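PDB 5IRB: RTX-adhesin from Marinomonas primoryensis, which helps tether its Antarctic bacterium to diatoms and ice as part of a giant calcium-binding adhesin, of which this chain is a piece made of tandem beta-sandwich domains. Local coordinates for residues E250-T255 with V292-A297. Residues are numbered along the deposited sequence; the frame is centred on the assembly and turned at random.
With CA (calcium ion), chain D.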
ATOM      1  N   GLU A 250     -13.010 -35.797  -3.635  1.00 36.74           N
ATOM      2  CA  GLU A 250     -12.231 -36.966  -4.046  1.00 38.62           C
ATOM      3  C   GLU A 250     -10.810 -36.875  -3.517  1.00 39.58           C
ATOM      4  O   GLU A 250     -10.176 -35.840  -3.647  1.00 39.85           O
ATOM      5  CB  GLU A 250     -12.187 -37.097  -5.566  1.00 40.53           C
ATOM      6  CG  GLU A 250     -11.474 -38.363  -6.041  1.00 42.82           C
ATOM      7  CD  GLU A 250     -11.366 -38.442  -7.546  1.00 45.58           C
ATOM      8  OE1 GLU A 250     -11.873 -37.526  -8.228  1.00 44.69           O
ATOM      9  OE2 GLU A 250     -10.797 -39.438  -8.048  1.00 49.78           O
ATOM     10  N   GLY A 251     -10.304 -37.954  -2.927  1.00 39.78           N
ATOM     11  CA  GLY A 251      -8.963 -37.935  -2.367  1.00 40.08           C
ATOM     12  C   GLY A 251      -8.890 -37.621  -0.886  1.00 39.58           C
ATOM     13  O   GLY A 251      -7.848 -37.848  -0.255  1.00 39.65           O
ATOM     14  N   ASP A 252      -9.978 -37.102  -0.320  1.00 38.25           N
ATOM     15  CA  ASP A 252     -10.005 -36.838   1.110  1.00 37.89           C
ATOM     16  C   ASP A 252      -9.762 -38.122   1.910  1.00 38.99           C
ATOM     17  O   ASP A 252     -10.190 -39.207   1.511  1.00 39.34           O
ATOM     18  CB  ASP A 252     -11.345 -36.221   1.505  1.00 36.78           C
ATOM     19  CG  ASP A 252     -11.405 -34.716   1.241  1.00 36.90           C
ATOM     20  OD1 ASP A 252     -10.392 -34.153   0.769  1.00 37.28           O
ATOM     21  OD2 ASP A 252     -12.474 -34.111   1.515  1.00 36.12           O
ATOM     22  N   THR A 253      -9.133 -37.991   3.071  1.00 39.07           N
ATOM     23  CA  THR A 253      -8.842 -39.156   3.902  1.00 39.50           C
ATOM     24  C   THR A 253     -10.060 -39.549   4.711  1.00 38.42           C
ATOM     25  O   THR A 253     -10.722 -38.687   5.298  1.00 37.24           O
ATOM     26  CB  THR A 253      -7.662 -38.891   4.844  1.00 40.73           C
ATOM     27  OG1 THR A 253      -6.479 -38.682   4.063  1.00 41.94           O
ATOM     28  CG2 THR A 253      -7.440 -40.090   5.791  1.00 42.48           C
ATOM     29  N   VAL A 254     -10.347 -40.856   4.720  1.00 38.48           N
ATOM     30  CA  VAL A 254     -11.379 -41.429   5.563  1.00 38.05           C
ATOM     31  C   VAL A 254     -10.703 -42.255   6.652  1.00 39.10           C
ATOM     32  O   VAL A 254      -9.904 -43.141   6.367  1.00 40.33           O
ATOM     33  CB  VAL A 254     -12.350 -42.348   4.778  1.00 38.30           C
ATOM     34  CG1 VAL A 254     -13.555 -42.659   5.638  1.00 37.56           C
ATOM     35  CG2 VAL A 254     -12.790 -41.692   3.459  1.00 37.84           C
ATOM     36  N   THR A 255     -11.010 -41.955   7.903  1.00 38.75           N
ATOM     37  CA  THR A 255     -10.359 -42.626   9.016  1.00 40.07           C
ATOM     38  C   THR A 255     -11.401 -43.341   9.845  1.00 39.69           C
ATOM     39  O   THR A 255     -12.414 -42.748  10.192  1.00 38.07           O
ATOM     40  CB  THR A 255      -9.579 -41.634   9.883  1.00 40.80           C
ATOM     41  OG1 THR A 255      -8.583 -41.003   9.072  1.00 41.12           O
ATOM     42  CG2 THR A 255      -8.897 -42.348  11.062  1.00 43.11           C
ATOM     43  N   VAL A 292     -14.172 -38.165   7.912  1.00 32.22           N
ATOM     44  CA  VAL A 292     -13.561 -37.632   6.690  1.00 32.18           C
ATOM     45  C   VAL A 292     -12.944 -36.254   6.964  1.00 32.49           C
ATOM     46  O   VAL A 292     -13.575 -35.386   7.570  1.00 32.43           O
ATOM     47  CB  VAL A 292     -14.567 -37.561   5.543  1.00 31.43           C
ATOM     48  CG1 VAL A 292     -13.975 -36.825   4.321  1.00 31.28           C
ATOM     49  CG2 VAL A 292     -15.012 -38.999   5.171  1.00 31.93           C
ATOM     50  N   THR A 293     -11.678 -36.100   6.580  1.00 33.26           N
ATOM     51  CA  THR A 293     -10.946 -34.849   6.761  1.00 34.73           C
ATOM     52  C   THR A 293     -10.922 -34.086   5.435  1.00 34.94           C
ATOM     53  O   THR A 293     -10.425 -34.597   4.429  1.00 34.00           O
ATOM     54  CB  THR A 293      -9.520 -35.079   7.262  1.00 35.54           C
ATOM     55  OG1 THR A 293      -9.572 -35.630   8.586  1.00 36.85           O
ATOM     56  CG2 THR A 293      -8.739 -33.731   7.307  1.00 36.32           C
ATOM     57  N   SER A 294     -11.508 -32.889   5.431  1.00 35.53           N
ATOM     58  CA  SER A 294     -11.520 -32.070   4.230  1.00 35.43           C
ATOM     59  C   SER A 294     -10.882 -30.689   4.423  1.00 35.95           C
ATOM     60  O   SER A 294     -10.539 -30.279   5.522  1.00 36.07           O
ATOM     61  CB  SER A 294     -12.950 -31.913   3.723  1.00 35.38           C
ATOM     62  OG  SER A 294     -13.589 -33.186   3.534  1.00 35.72           O
ATOM     63  N   SER A 295     -10.728 -29.979   3.318  1.00 35.83           N
ATOM     64  CA  SER A 295     -10.219 -28.622   3.369  1.00 36.59           C
ATOM     65  C   SER A 295     -10.799 -27.810   2.214  1.00 35.17           C
ATOM     66  O   SER A 295     -11.190 -28.370   1.192  1.00 35.45           O
ATOM     67  CB  SER A 295      -8.688 -28.661   3.364  1.00 37.52           C
ATOM     68  OG  SER A 295      -8.254 -29.174   2.124  1.00 37.67           O
ATOM     69  N   ASP A 296     -10.927 -26.498   2.416  1.00 35.69           N
ATOM     70  CA  ASP A 296     -11.305 -25.584   1.338  1.00 35.44           C
ATOM     71  C   ASP A 296     -10.065 -24.945   0.689  1.00 35.56           C
ATOM     72  O   ASP A 296      -8.934 -25.218   1.099  1.00 35.97           O
ATOM     73  CB  ASP A 296     -12.326 -24.536   1.847  1.00 35.81           C
ATOM     74  CG  ASP A 296     -11.741 -23.542   2.879  1.00 36.06           C
ATOM     75  OD1 ASP A 296     -10.510 -23.542   3.100  1.00 36.27           O
ATOM     76  OD2 ASP A 296     -12.533 -22.750   3.454  1.00 34.65           O
ATOM     77  N   ALA A 297     -10.269 -24.137  -0.348  1.00 35.91           N
ATOM     78  CA  ALA A 297      -9.141 -23.556  -1.074  1.00 36.74           C
ATOM     79  C   ALA A 297      -8.323 -22.617  -0.203  1.00 37.16           C
ATOM     80  O   ALA A 297      -7.120 -22.495  -0.402  1.00 37.55           O
ATOM     81  CB  ALA A 297      -9.621 -22.808  -2.348  1.00 37.37           C
TER
HETATM   82 CA    CA D 602     -14.451 -21.679   3.562  1.00 34.81          CA
HETATM   83  O   HOH W   1     -11.594 -31.413   0.748  1.00 29.35           O
HETATM   84  O   HOH W   2      -8.140 -35.445   3.880  1.00 32.53           O
HETATM   85  O   HOH W   3     -10.042 -38.465   8.702  1.00 35.74           O
HETATM   86  O   HOH W   4     -16.296 -20.679   3.867  1.00 30.41           O
HETATM   87  O   HOH W   5     -15.719 -23.825   3.163  1.00 26.52           O
HETATM   88  O   HOH W   6     -14.627 -21.726   1.222  1.00 43.69           O
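Asp252 reaches across to Ser294 at the frayed end of an antiparallel strand pair. The pair, strands 253-258 and 287-295, lies in a mixed sheet of the third beta-sandwich domain of this chain, which looks Ig-like. With CG anti to the carbonyl carbon (chi1 -82°), the Asp252 side chain is carried toward strand 287-295. Its OD2 accepts a very short bond from Ser294 OG, 2.5 Å. The same oxygen also accepts a bond from Ala249 N, just before 250-255, and one from a water. That water accepts a bond from Ser295 N, so the carboxylate is linked to both serines.

Further in, Thr293 N bonds to Thr253 O at 3.0 Å, and Val292 CA sends a CA-H...O contact to the same carbonyl oxygen. On the return side the strands have parted, and a water joins Thr253 N to Thr293 O.

Val254 and Val292 form a non-hydrogen-bonded pair on the buried face, with CA atoms 4.5 Å apart. Their side chains cross obliquely. Val292 CG2 meets both methyls of Val254, CG2 at 3.9 Å and CG1 at 4.0 Å. Its other methyl, CG1, turns to Asp252 CB, also at 3.9 Å. On the other face a water lies 3.0 Å from Thr255 OG1 and donates to Thr293 OG1, which also bonds to Asp303 OD1.

Beyond the pairing, strand 287-295 leads to a calcium ion also bound by Asp209 OD2 and Ser211 O, from before this domain, consistent with a site at the domain junction. Three waters also bind it, and Asp296 OD2 does so at 2.2 Å.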